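Local structure of putative peptidase (Chlamydophila abortus, 3CE2) at residues Y328-A333 / L388-T393; E332-I337 / T351-L356; G360-Y365 / P384-N389; S372-S377 / A401-H406. The protein probably acts as a zinc-dependent oligopeptidase of the M3B family that degrades a variety of small bioactive peptides. All blocks are in the same frame, centred on the assembly; numbering follows the deposited sequence.

Contact 1 of 4, residues Y328-A333 / L388-T393; sequences YTFQEA and LNYTGT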
loop_
_atom_site.group_PDB
_atom_site.type_symbol
_atom_site.label_atom_id
_atom_site.label_comp_id
_atom_site.label_asym_id
_atom_site.label_seq_id
_atom_site.Cartn_x
_atom_site.Cartn_y
_atom_site.Cartn_z
ATOM N N TYR A 328 -10.831 23.708 9.356
ATOM C CA TYR A 328 -10.155 23.446 10.618
ATOM C C TYR A 328 -8.781 24.089 10.620
ATOM O O TYR A 328 -8.017 23.919 9.669
ATOM C CB TYR A 328 -9.991 21.934 10.813
ATOM C CG TYR A 328 -11.298 21.164 10.939
ATOM C CD1 TYR A 328 -11.833 20.883 12.200
ATOM C CD2 TYR A 328 -11.996 20.711 9.812
ATOM C CE1 TYR A 328 -13.026 20.186 12.345
ATOM C CE2 TYR A 328 -13.201 20.011 9.951
ATOM C CZ TYR A 328 -13.704 19.754 11.229
ATOM O OH TYR A 328 -14.885 19.062 11.424
ATOM N N THR A 329 -8.450 24.821 11.677
ATOM C CA THR A 329 -7.062 25.230 11.851
ATOM C C THR A 329 -6.229 23.982 12.134
ATOM O O THR A 329 -6.769 22.929 12.470
ATOM C CB THR A 329 -6.856 26.206 13.040
ATOM O OG1 THR A 329 -7.307 25.588 14.253
ATOM C CG2 THR A 329 -7.593 27.500 12.818
ATOM N N PHE A 330 -4.914 24.093 12.021
ATOM C CA PHE A 330 -4.099 22.970 12.384
ATOM C C PHE A 330 -4.470 22.566 13.810
ATOM O O PHE A 330 -4.823 21.412 14.072
ATOM C CB PHE A 330 -2.613 23.279 12.268
ATOM C CG PHE A 330 -1.770 22.041 12.265
ATOM C CD1 PHE A 330 -1.663 21.266 11.106
ATOM C CD2 PHE A 330 -1.150 21.605 13.431
ATOM C CE1 PHE A 330 -0.924 20.112 11.097
ATOM C CE2 PHE A 330 -0.404 20.463 13.435
ATOM C CZ PHE A 330 -0.289 19.704 12.261
ATOM N N GLN A 331 -4.423 23.537 14.716
ATOM C CA GLN A 331 -4.789 23.320 16.095
ATOM C C GLN A 331 -6.062 22.524 16.171
ATOM O O GLN A 331 -6.115 21.501 16.855
ATOM C CB GLN A 331 -4.979 24.642 16.831
ATOM C CG GLN A 331 -4.916 24.487 18.357
ATOM C CD GLN A 331 -3.904 23.415 18.791
ATOM O OE1 GLN A 331 -2.710 23.497 18.482
ATOM N NE2 GLN A 331 -4.389 22.392 19.487
ATOM N N GLU A 332 -7.090 22.974 15.464
ATOM C CA GLU A 332 -8.369 22.286 15.543
ATOM C C GLU A 332 -8.291 20.876 15.014
ATOM O O GLU A 332 -8.953 19.992 15.528
ATOM C CB GLU A 332 -9.454 23.044 14.800
ATOM C CG GLU A 332 -10.148 24.103 15.621
ATOM C CD GLU A 332 -10.612 25.278 14.766
ATOM O OE1 GLU A 332 -10.509 25.202 13.510
ATOM O OE2 GLU A 332 -11.071 26.283 15.361
ATOM N N ALA A 333 -7.489 20.661 13.980
ATOM C CA ALA A 333 -7.352 19.316 13.425
ATOM C C ALA A 333 -6.821 18.404 14.517
ATOM O O ALA A 333 -7.383 17.343 14.788
ATOM C CB ALA A 333 -6.428 19.313 12.216
ATOM N N LEU A 388 3.138 17.199 5.306
ATOM C CA LEU A 388 1.766 17.594 5.011
ATOM C C LEU A 388 1.726 18.791 4.037
ATOM O O LEU A 388 2.725 19.524 3.861
ATOM C CB LEU A 388 1.075 18.008 6.323
ATOM C CG LEU A 388 0.055 17.150 7.087
ATOM C CD1 LEU A 388 0.405 15.704 7.121
ATOM C CD2 LEU A 388 -0.142 17.660 8.511
ATOM N N ASN A 389 0.570 18.996 3.412
ATOM C CA ASN A 389 0.271 20.241 2.707
ATOM C C ASN A 389 -1.066 20.759 3.226
ATOM O O ASN A 389 -2.069 20.816 2.508
ATOM C CB ASN A 389 0.267 20.013 1.198
ATOM C CG ASN A 389 1.668 20.081 0.608
ATOM O OD1 ASN A 389 2.250 21.168 0.479
ATOM N ND2 ASN A 389 2.232 18.916 0.271
ATOM N N TYR A 390 -1.073 21.098 4.512
ATOM C CA TYR A 390 -2.315 21.227 5.251
ATOM C C TYR A 390 -3.137 22.384 4.722
ATOM O O TYR A 390 -2.652 23.497 4.695
ATOM C CB TYR A 390 -2.048 21.383 6.757
ATOM C CG TYR A 390 -3.332 21.369 7.507
ATOM C CD1 TYR A 390 -3.987 20.171 7.750
ATOM C CD2 TYR A 390 -3.949 22.559 7.902
ATOM C CE1 TYR A 390 -5.224 20.146 8.400
ATOM C CE2 TYR A 390 -5.176 22.547 8.555
ATOM C CZ TYR A 390 -5.817 21.336 8.799
ATOM O OH TYR A 390 -7.039 21.293 9.450
ATOM N N THR A 391 -4.375 22.131 4.298
ATOM C CA THR A 391 -5.207 23.210 3.721
ATOM C C THR A 391 -6.471 23.542 4.526
ATOM O O THR A 391 -7.084 24.579 4.302
ATOM C CB THR A 391 -5.566 22.997 2.192
ATOM O OG1 THR A 391 -6.140 21.697 1.974
ATOM C CG2 THR A 391 -4.324 23.152 1.313
ATOM N N GLY A 392 -6.863 22.677 5.454
ATOM C CA GLY A 392 -7.937 23.022 6.379
ATOM C C GLY A 392 -9.254 22.295 6.202
ATOM O O GLY A 392 -10.225 22.619 6.877
ATOM N N THR A 393 -9.301 21.311 5.313
ATOM C CA THR A 393 -10.554 20.596 5.034
ATOM C C THR A 393 -10.638 19.308 5.846
ATOM O O THR A 393 -9.648 18.859 6.434
ATOM C CB THR A 393 -10.657 20.189 3.536
ATOM O OG1 THR A 393 -9.680 19.171 3.256
ATOM C CG2 THR A 393 -10.435 21.398 2.575
#
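Tyr390, in the loop that leads from strand 385-387 to helix 394-416, lays its ring against the start of helix 330-340, where Thr329 and Glu332 form a capping box next to Tyr328. Two hydrogen bonds join the segments. Tyr328 N donates to Gly392 O (2.8 Å), while Tyr390 OH donates to Tyr328 O (2.8 Å), standing well above that carbonyl plane, 59° out of it. The residue just ahead of the N-cap is thus gripped through both its N-H and its C=O. Within the box, Thr329 OG1 accepts from Glu332 N at 2.9 Å, and Glu332 OE1 returns a bond to Thr329 N. The aromatic part is a T-shaped stack: the Phe330 edge points at the Tyr390 face, with centroids 5.5 Å apart and planes at 83°. Phe330 CD1 lies toward the rim of that face, and Gly392 N sits over the opposite one. Tyr390 CG is anti to its backbone N (chi1 -174°), which carries CG toward the helix start. Apolar contacts complete the join. Leu388 CD2 meets Phe330 CE1 in the plane of the phenyl ring at 3.6 Å, and Ala333 CB approaches Tyr390 CZ at 4.0 Å. Lys364 adds a cation-pi contact to Phe330. Finally, Gly392 CA makes a C-H...O contact with Tyr328 O, 3.4 Å away.

Contact 2 of 4, residues E332-I337 / T351-L356; sequences EAVDLI and TLKQGL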
loop_
_atom_site.group_PDB
_atom_site.type_symbol
_atom_site.label_atom_id
_atom_site.label_comp_id
_atom_site.label_asym_id
_atom_site.label_seq_id
_atom_site.Cartn_x
_atom_site.Cartn_y
_atom_site.Cartn_z
ATOM N N GLU A 332 -7.090 22.974 15.464
ATOM C CA GLU A 332 -8.369 22.286 15.543
ATOM C C GLU A 332 -8.291 20.876 15.014
ATOM O O GLU A 332 -8.953 19.992 15.528
ATOM C CB GLU A 332 -9.454 23.044 14.800
ATOM C CG GLU A 332 -10.148 24.103 15.621
ATOM C CD GLU A 332 -10.612 25.278 14.766
ATOM O OE1 GLU A 332 -10.509 25.202 13.510
ATOM O OE2 GLU A 332 -11.071 26.283 15.361
ATOM N N ALA A 333 -7.489 20.661 13.980
ATOM C CA ALA A 333 -7.352 19.316 13.425
ATOM C C ALA A 333 -6.821 18.404 14.517
ATOM O O ALA A 333 -7.383 17.343 14.788
ATOM C CB ALA A 333 -6.428 19.313 12.216
ATOM N N VAL A 334 -5.748 18.845 15.158
ATOM C CA VAL A 334 -5.174 18.119 16.274
ATOM C C VAL A 334 -6.179 17.816 17.396
ATOM O O VAL A 334 -6.283 16.684 17.852
ATOM C CB VAL A 334 -3.964 18.852 16.840
ATOM C CG1 VAL A 334 -3.400 18.066 18.009
ATOM C CG2 VAL A 334 -2.904 19.036 15.749
ATOM N N ASP A 335 -6.937 18.811 17.835
ATOM C CA ASP A 335 -7.917 18.573 18.890
ATOM C C ASP A 335 -8.886 17.487 18.460
ATOM O O ASP A 335 -9.333 16.669 19.272
ATOM C CB ASP A 335 -8.689 19.851 19.220
ATOM C CG ASP A 335 -7.801 20.927 19.800
ATOM O OD1 ASP A 335 -6.697 20.572 20.278
ATOM O OD2 ASP A 335 -8.200 22.121 19.773
ATOM N N LEU A 336 -9.209 17.492 17.171
ATOM C CA LEU A 336 -10.123 16.517 16.605
ATOM C C LEU A 336 -9.502 15.113 16.638
ATOM O O LEU A 336 -10.106 14.167 17.152
ATOM C CB LEU A 336 -10.503 16.923 15.181
ATOM C CG LEU A 336 -11.783 16.299 14.629
ATOM C CD1 LEU A 336 -12.922 16.449 15.639
ATOM C CD2 LEU A 336 -12.140 16.926 13.292
ATOM N N ILE A 337 -8.293 14.990 16.101
ATOM C CA ILE A 337 -7.584 13.723 16.130
ATOM C C ILE A 337 -7.552 13.216 17.567
ATOM O O ILE A 337 -7.951 12.083 17.855
ATOM C CB ILE A 337 -6.125 13.878 15.645
ATOM C CG1 ILE A 337 -6.086 14.190 14.152
ATOM C CG2 ILE A 337 -5.321 12.618 15.939
ATOM C CD1 ILE A 337 -6.926 13.256 13.360
ATOM N N THR A 351 1.474 10.790 22.655
ATOM C CA THR A 351 2.655 10.714 21.806
ATOM C C THR A 351 2.417 11.353 20.433
ATOM O O THR A 351 3.221 12.139 19.970
ATOM C CB THR A 351 3.147 9.281 21.677
ATOM O OG1 THR A 351 3.536 8.838 22.975
ATOM C CG2 THR A 351 4.362 9.201 20.782
ATOM N N LEU A 352 1.289 11.034 19.813
ATOM C CA LEU A 352 0.944 11.595 18.512
ATOM C C LEU A 352 0.752 13.094 18.619
ATOM O O LEU A 352 1.210 13.834 17.763
ATOM C CB LEU A 352 -0.334 10.957 17.955
ATOM C CG LEU A 352 -0.761 11.449 16.579
ATOM C CD1 LEU A 352 0.433 11.467 15.629
ATOM C CD2 LEU A 352 -1.855 10.562 16.011
ATOM N N LYS A 353 0.073 13.539 19.670
ATOM C CA LYS A 353 -0.159 14.949 19.846
ATOM C C LYS A 353 1.178 15.662 20.031
ATOM O O LYS A 353 1.419 16.700 19.418
ATOM C CB LYS A 353 -1.101 15.210 21.017
ATOM C CG LYS A 353 -1.691 16.637 21.059
ATOM C CD LYS A 353 -2.449 16.866 22.345
ATOM C CE LYS A 353 -2.863 18.304 22.519
ATOM N NZ LYS A 353 -4.282 18.506 22.134
ATOM N N GLN A 354 2.066 15.097 20.840
ATOM C CA GLN A 354 3.398 15.690 21.035
ATOM C C GLN A 354 4.175 15.799 19.733
ATOM O O GLN A 354 4.865 16.792 19.502
ATOM C CB GLN A 354 4.241 14.924 22.078
ATOM C CG GLN A 354 3.782 15.092 23.533
ATOM C CD GLN A 354 3.118 16.453 23.799
ATOM O OE1 GLN A 354 1.912 16.528 24.037
ATOM N NE2 GLN A 354 3.905 17.529 23.737
ATOM N N GLY A 355 4.078 14.771 18.900
ATOM C CA GLY A 355 4.750 14.775 17.596
ATOM C C GLY A 355 4.232 15.849 16.642
ATOM O O GLY A 355 4.995 16.481 15.914
ATOM N N LEU A 356 2.926 16.061 16.665
ATOM C CA LEU A 356 2.294 17.023 15.804
ATOM C C LEU A 356 2.481 18.451 16.286
ATOM O O LEU A 356 2.319 19.389 15.509
ATOM C CB LEU A 356 0.800 16.703 15.707
ATOM C CG LEU A 356 0.536 15.308 15.150
ATOM C CD1 LEU A 356 -0.952 15.027 15.025
ATOM C CD2 LEU A 356 1.244 15.180 13.812
#
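Val334 and Lys353 face each other across a helical hairpin in which helix 330-340 and helix 345-357 run nearly antiparallel, at 169°. The axes of the two short segments come within 10.5 Å, and side chains fill the gap. Most of the packing is apolar. Val334 uses both branches: CG1 meets Lys353 CG at 3.8 Å, and CG2 points to Leu356 CB at a looser 4.4 Å. Here the aliphatic stem of the lysine serves as a hydrophobic surface, crossing the valine at about a right angle. Further along, Ile337 CG2 touches Leu352 CD2 at 4.0 Å, again with the side chains crossed. CG2, anti to the backbone N of Ile337, is the branch that reaches the leucine. Ile337 also packs on Ala401 of helix 394-416, the helix that carries the zinc-binding histidines, so this side of the hairpin rests on the active-site helix. The charged part is slight and lies where Asp335 is exposed. Lys353 is extended through chi3 (171°) and bends at chi4, which puts NZ at 3.7 Å from Asp335 OD1, a long salt bridge. Each charge has a second partner: Gln331 NE2 bonds weakly to the carboxylate, and Tyr338 makes a cation-pi contact with Lys353. The pairing therefore rests chiefly on apolar packing, the lysine stem included, and the distant Asp335-Lys353 pair is likely to add only a modest electrostatic attraction at the margin.

Contact 3 of 4, residues G360-Y365 / P384-N389; sequences GWVDKY and PYVLLN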
loop_
_atom_site.group_PDB
_atom_site.type_symbol
_atom_site.label_atom_id
_atom_site.label_comp_id
_atom_site.label_asym_id
_atom_site.label_seq_id
_atom_site.Cartn_x
_atom_site.Cartn_y
_atom_site.Cartn_z
ATOM N N GLY A 360 8.334 18.434 16.678
ATOM C CA GLY A 360 8.798 18.722 15.319
ATOM C C GLY A 360 8.715 17.592 14.296
ATOM O O GLY A 360 9.572 17.463 13.429
ATOM N N TRP A 361 7.686 16.764 14.388
ATOM C CA TRP A 361 7.514 15.681 13.433
ATOM C C TRP A 361 7.029 16.201 12.070
ATOM O O TRP A 361 7.382 15.664 11.017
ATOM C CB TRP A 361 6.472 14.707 13.968
ATOM C CG TRP A 361 6.940 13.854 15.091
ATOM C CD1 TRP A 361 8.042 14.051 15.880
ATOM C CD2 TRP A 361 6.314 12.661 15.564
ATOM N NE1 TRP A 361 8.139 13.048 16.804
ATOM C CE2 TRP A 361 7.089 12.183 16.637
ATOM C CE3 TRP A 361 5.176 11.946 15.178
ATOM C CZ2 TRP A 361 6.758 11.024 17.339
ATOM C CZ3 TRP A 361 4.841 10.800 15.872
ATOM C CH2 TRP A 361 5.629 10.346 16.943
ATOM N N VAL A 362 6.219 17.251 12.125
ATOM C CA VAL A 362 5.396 17.678 11.015
ATOM C C VAL A 362 5.902 18.897 10.287
ATOM O O VAL A 362 6.111 19.940 10.887
ATOM C CB VAL A 362 4.049 18.124 11.533
ATOM C CG1 VAL A 362 2.991 17.836 10.502
ATOM C CG2 VAL A 362 3.755 17.433 12.849
ATOM N N ASP A 363 6.054 18.775 8.982
ATOM C CA ASP A 363 6.099 19.956 8.139
ATOM C C ASP A 363 4.675 20.295 7.679
ATOM O O ASP A 363 4.137 19.656 6.782
ATOM C CB ASP A 363 7.013 19.712 6.951
ATOM C CG ASP A 363 7.735 20.958 6.527
ATOM O OD1 ASP A 363 8.602 21.440 7.289
ATOM O OD2 ASP A 363 7.427 21.457 5.433
ATOM N N LYS A 364 4.064 21.301 8.284
ATOM C CA LYS A 364 2.612 21.507 8.137
ATOM C C LYS A 364 2.005 21.997 6.818
ATOM O O LYS A 364 0.933 21.530 6.419
ATOM C CB LYS A 364 2.109 22.447 9.236
ATOM C CG LYS A 364 2.256 21.877 10.620
ATOM C CD LYS A 364 1.737 22.842 11.652
ATOM C CE LYS A 364 2.427 22.635 12.954
ATOM N NZ LYS A 364 2.874 23.958 13.420
ATOM N N TYR A 365 2.627 22.991 6.185
ATOM C CA TYR A 365 1.902 23.811 5.208
ATOM C C TYR A 365 2.561 23.894 3.846
ATOM O O TYR A 365 3.732 23.576 3.690
ATOM C CB TYR A 365 1.756 25.238 5.727
ATOM C CG TYR A 365 1.013 25.430 7.017
ATOM C CD1 TYR A 365 -0.329 25.077 7.140
ATOM C CD2 TYR A 365 1.629 26.050 8.099
ATOM C CE1 TYR A 365 -1.031 25.291 8.351
ATOM C CE2 TYR A 365 0.943 26.277 9.309
ATOM C CZ TYR A 365 -0.380 25.894 9.426
ATOM O OH TYR A 365 -1.036 26.099 10.625
ATOM N N PRO A 384 9.573 9.880 13.583
ATOM C CA PRO A 384 8.942 9.870 12.266
ATOM C C PRO A 384 8.772 11.305 11.762
ATOM O O PRO A 384 8.706 12.247 12.550
ATOM C CB PRO A 384 7.581 9.224 12.523
ATOM C CG PRO A 384 7.325 9.410 13.974
ATOM C CD PRO A 384 8.633 9.544 14.666
ATOM N N TYR A 385 8.748 11.480 10.455
ATOM C CA TYR A 385 8.620 12.804 9.912
ATOM C C TYR A 385 7.428 12.754 9.009
ATOM O O TYR A 385 7.288 11.855 8.173
ATOM C CB TYR A 385 9.890 13.203 9.164
ATOM C CG TYR A 385 11.009 13.653 10.081
ATOM C CD1 TYR A 385 10.871 14.821 10.834
ATOM C CD2 TYR A 385 12.206 12.929 10.192
ATOM C CE1 TYR A 385 11.891 15.264 11.684
ATOM C CE2 TYR A 385 13.234 13.360 11.040
ATOM C CZ TYR A 385 13.061 14.539 11.784
ATOM O OH TYR A 385 14.035 15.022 12.630
ATOM N N VAL A 386 6.523 13.686 9.221
ATOM C CA VAL A 386 5.324 13.734 8.417
ATOM C C VAL A 386 5.365 14.968 7.545
ATOM O O VAL A 386 5.399 16.100 8.057
ATOM C CB VAL A 386 4.093 13.860 9.294
ATOM C CG1 VAL A 386 2.868 13.925 8.428
ATOM C CG2 VAL A 386 4.023 12.704 10.217
ATOM N N LEU A 387 5.355 14.751 6.235
ATOM C CA LEU A 387 5.139 15.843 5.308
ATOM C C LEU A 387 3.657 16.035 4.955
ATOM O O LEU A 387 3.010 15.159 4.384
ATOM C CB LEU A 387 5.965 15.639 4.053
ATOM C CG LEU A 387 5.845 16.834 3.103
ATOM C CD1 LEU A 387 7.180 17.098 2.396
ATOM C CD2 LEU A 387 4.672 16.639 2.122
ATOM N N LEU A 388 3.138 17.199 5.306
ATOM C CA LEU A 388 1.766 17.594 5.011
ATOM C C LEU A 388 1.726 18.791 4.037
ATOM O O LEU A 388 2.725 19.524 3.861
ATOM C CB LEU A 388 1.075 18.008 6.323
ATOM C CG LEU A 388 0.055 17.150 7.087
ATOM C CD1 LEU A 388 0.405 15.704 7.121
ATOM C CD2 LEU A 388 -0.142 17.660 8.511
ATOM N N ASN A 389 0.570 18.996 3.412
ATOM C CA ASN A 389 0.271 20.241 2.707
ATOM C C ASN A 389 -1.066 20.759 3.226
ATOM O O ASN A 389 -2.069 20.816 2.508
ATOM C CB ASN A 389 0.267 20.013 1.198
ATOM C CG ASN A 389 1.668 20.081 0.608
ATOM O OD1 ASN A 389 2.250 21.168 0.479
ATOM N ND2 ASN A 389 2.232 18.916 0.271
#
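Pro384 lies over the indole of Trp361 where strands 362-363 and 385-387 begin to run side by side, a parallel pair within a small mixed sheet. Pro384 CG stands 3.4 Å from the centroid of the six-membered ring, almost on its normal, a CH-pi contact over the face; Trp361 also stacks with His383. Tyr385 follows with its ring edge turned to backbone carbonyls: CE1 is 3.6 Å from Gly360 O, while its hydroxyl bonds to Asp25 O. Val386 straddles Val362 in the usual parallel pattern. Its N donates to Trp361 O (2.8 Å) from 40° out of the carbonyl plane, and its O receives Asp363 N (2.9 Å) nearly along the C=O axis. Val386 and Val362 share a sheet face, on which Val386 touches Glu403 of the zinc-binding helix. Leu387 lies beside Asp363 on the other face, where the aspartate carboxylate makes salt bridges with Lys370 and Arg15. Leu388 N then donates to Asp363 O (3.0 Å), extending the ladder. Its CD2 meets Val362 CG1 at 3.7 Å, so Val362 CG1 lies near both Val386 CB and Leu388 CD2, two residues apart on the neighbouring segment. At Asn389 the backbones are still close, but its amide turns to other partners, ND2 donating to the carbonyl oxygens of Gly373 and Arg371. Just before it, Leu388 CB lies 3.5 Å from Lys364 O.

Contact 4 of 4, residues S372-S377 / A401-H406; sequences SGAYSS and AHEGGH. With ZN (zinc ion), chain D.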
loop_
_atom_site.group_PDB
_atom_site.type_symbol
_atom_site.label_atom_id
_atom_site.label_comp_id
_atom_site.label_asym_id
_atom_site.label_seq_id
_atom_site.Cartn_x
_atom_site.Cartn_y
_atom_site.Cartn_z
ATOM N N SER A 372 4.444 17.788 -3.218
ATOM C CA SER A 372 2.977 17.686 -3.101
ATOM C C SER A 372 2.487 16.516 -2.245
ATOM O O SER A 372 3.231 15.546 -1.977
ATOM C CB SER A 372 2.361 17.496 -4.488
ATOM O OG SER A 372 2.018 18.743 -5.040
ATOM N N GLY A 373 1.209 16.586 -1.881
ATOM C CA GLY A 373 0.543 15.495 -1.183
ATOM C C GLY A 373 1.033 15.327 0.249
ATOM O O GLY A 373 1.235 16.324 0.950
ATOM N N ALA A 374 1.242 14.074 0.665
ATOM C CA ALA A 374 1.572 13.740 2.059
ATOM C C ALA A 374 2.264 12.385 2.232
ATOM O O ALA A 374 2.100 11.478 1.411
ATOM C CB ALA A 374 0.317 13.788 2.918
ATOM N N TYR A 375 3.032 12.255 3.310
ATOM C CA TYR A 375 3.686 10.990 3.644
ATOM C C TYR A 375 4.285 10.979 5.042
ATOM O O TYR A 375 4.343 12.006 5.709
ATOM C CB TYR A 375 4.785 10.642 2.622
ATOM C CG TYR A 375 5.970 11.582 2.628
ATOM C CD1 TYR A 375 6.825 11.670 3.742
ATOM C CD2 TYR A 375 6.258 12.372 1.511
ATOM C CE1 TYR A 375 7.931 12.525 3.736
ATOM C CE2 TYR A 375 7.362 13.234 1.491
ATOM C CZ TYR A 375 8.195 13.308 2.602
ATOM O OH TYR A 375 9.271 14.173 2.580
ATOM N N SER A 376 4.724 9.788 5.460
ATOM C CA SER A 376 5.520 9.582 6.661
ATOM C C SER A 376 6.832 8.980 6.255
ATOM O O SER A 376 6.893 8.128 5.377
ATOM C CB SER A 376 4.843 8.589 7.584
ATOM O OG SER A 376 3.449 8.733 7.467
ATOM N N SER A 377 7.893 9.396 6.917
ATOM C CA SER A 377 9.196 8.872 6.596
ATOM C C SER A 377 10.025 8.981 7.859
ATOM O O SER A 377 9.506 9.315 8.912
ATOM C CB SER A 377 9.817 9.662 5.423
ATOM O OG SER A 377 11.122 9.208 5.117
ATOM N N ALA A 401 -4.690 11.841 10.201
ATOM C CA ALA A 401 -5.011 10.565 10.845
ATOM C C ALA A 401 -4.319 9.407 10.130
ATOM O O ALA A 401 -3.794 8.500 10.775
ATOM C CB ALA A 401 -6.518 10.330 10.922
ATOM N N HIS A 402 -4.294 9.454 8.803
ATOM C CA HIS A 402 -3.625 8.422 8.006
ATOM C C HIS A 402 -2.111 8.407 8.250
ATOM O O HIS A 402 -1.532 7.375 8.608
ATOM C CB HIS A 402 -3.911 8.691 6.536
ATOM C CG HIS A 402 -3.437 7.622 5.606
ATOM N ND1 HIS A 402 -4.270 6.630 5.126
ATOM C CD2 HIS A 402 -2.229 7.414 5.024
ATOM C CE1 HIS A 402 -3.595 5.852 4.299
ATOM N NE2 HIS A 402 -2.350 6.296 4.232
ATOM N N GLU A 403 -1.477 9.560 8.053
ATOM C CA GLU A 403 -0.034 9.660 8.193
ATOM C C GLU A 403 0.375 9.460 9.645
ATOM O O GLU A 403 1.423 8.886 9.920
ATOM C CB GLU A 403 0.491 10.997 7.647
ATOM C CG GLU A 403 0.268 11.175 6.144
ATOM C CD GLU A 403 0.771 9.993 5.303
ATOM O OE1 GLU A 403 1.544 9.148 5.811
ATOM O OE2 GLU A 403 0.387 9.891 4.123
ATOM N N GLY A 404 -0.461 9.918 10.575
ATOM C CA GLY A 404 -0.232 9.653 12.006
ATOM C C GLY A 404 -0.207 8.154 12.299
ATOM O O GLY A 404 0.566 7.665 13.128
ATOM N N GLY A 405 -1.054 7.416 11.600
ATOM C CA GLY A 405 -1.024 5.982 11.694
ATOM C C GLY A 405 0.298 5.360 11.277
ATOM O O GLY A 405 0.867 4.581 12.053
ATOM N N HIS A 406 0.782 5.665 10.060
ATOM C CA HIS A 406 2.070 5.111 9.594
ATOM C C HIS A 406 3.141 5.504 10.575
ATOM O O HIS A 406 4.014 4.720 10.914
ATOM C CB HIS A 406 2.519 5.679 8.235
ATOM C CG HIS A 406 1.721 5.210 7.068
ATOM N ND1 HIS A 406 1.359 3.893 6.890
ATOM C CD2 HIS A 406 1.254 5.881 5.988
ATOM C CE1 HIS A 406 0.673 3.777 5.766
ATOM N NE2 HIS A 406 0.591 4.969 5.201
HETATM ZN ZN ZN D . -0.694 5.279 3.476
#
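Glu403 and Ser376 carry this contact between strand 375-377 and the helix of the HExxH motif, whose segment axes pass 7.5 Å apart. Ser376 OG donates to Glu403 OE1 at 2.6 Å, meeting it on the anti side, 18° out of the carboxylate plane. Glu403 CG lies beside its backbone N (chi1 -64°) and the chain bends at chi2, bringing CD to the Tyr375 backbone; Glu403 OE2 is 3.5 Å from Tyr375 CA. Ala374 borders the same group, its CB 4.1 Å from OE2. Ser376 OG also lies at the edge of the His406 ring, near its plane, 3.3 Å from His406 CB. The zinc ion is bound by His402 NE2 (2.1 Å) and His406 NE2 (2.2 Å), and Glu430 is the third protein ligand; Glu437 accepts from His402 ND1 as a second-shell partner. Glu403 OE2 stands 4.8 Å from the metal, outside bonding distance. In HExxH peptidases this glutamate typically activates a zinc-bound water, and the geometry is consistent with that role. The serine bond would restrict rotation of the carboxylate, coupling its orientation to the strand beside the metal site.

Overall arrangement
From the N terminus, the start of helix 330-340 and the two residues before it open contact 1, and the same helix opens contact 2. Contact 2 closes first, over a short turn, making a hairpin with helix 345-357. The chain then enters strand 362-363, which opens contact 3; contact 3 is in series with contact 2 and ends on the same stretch, around 388-389, as contact 1. Contact 1 thus closes the longer loop that includes the hairpin. Contact 4 starts inside these loops at 372-377 and ends beyond them at 401-406, so it crosses contacts 1 and 3. Together they tie the hairpin, the three-stranded sheet and zinc-binding helix 394-416 into one unit.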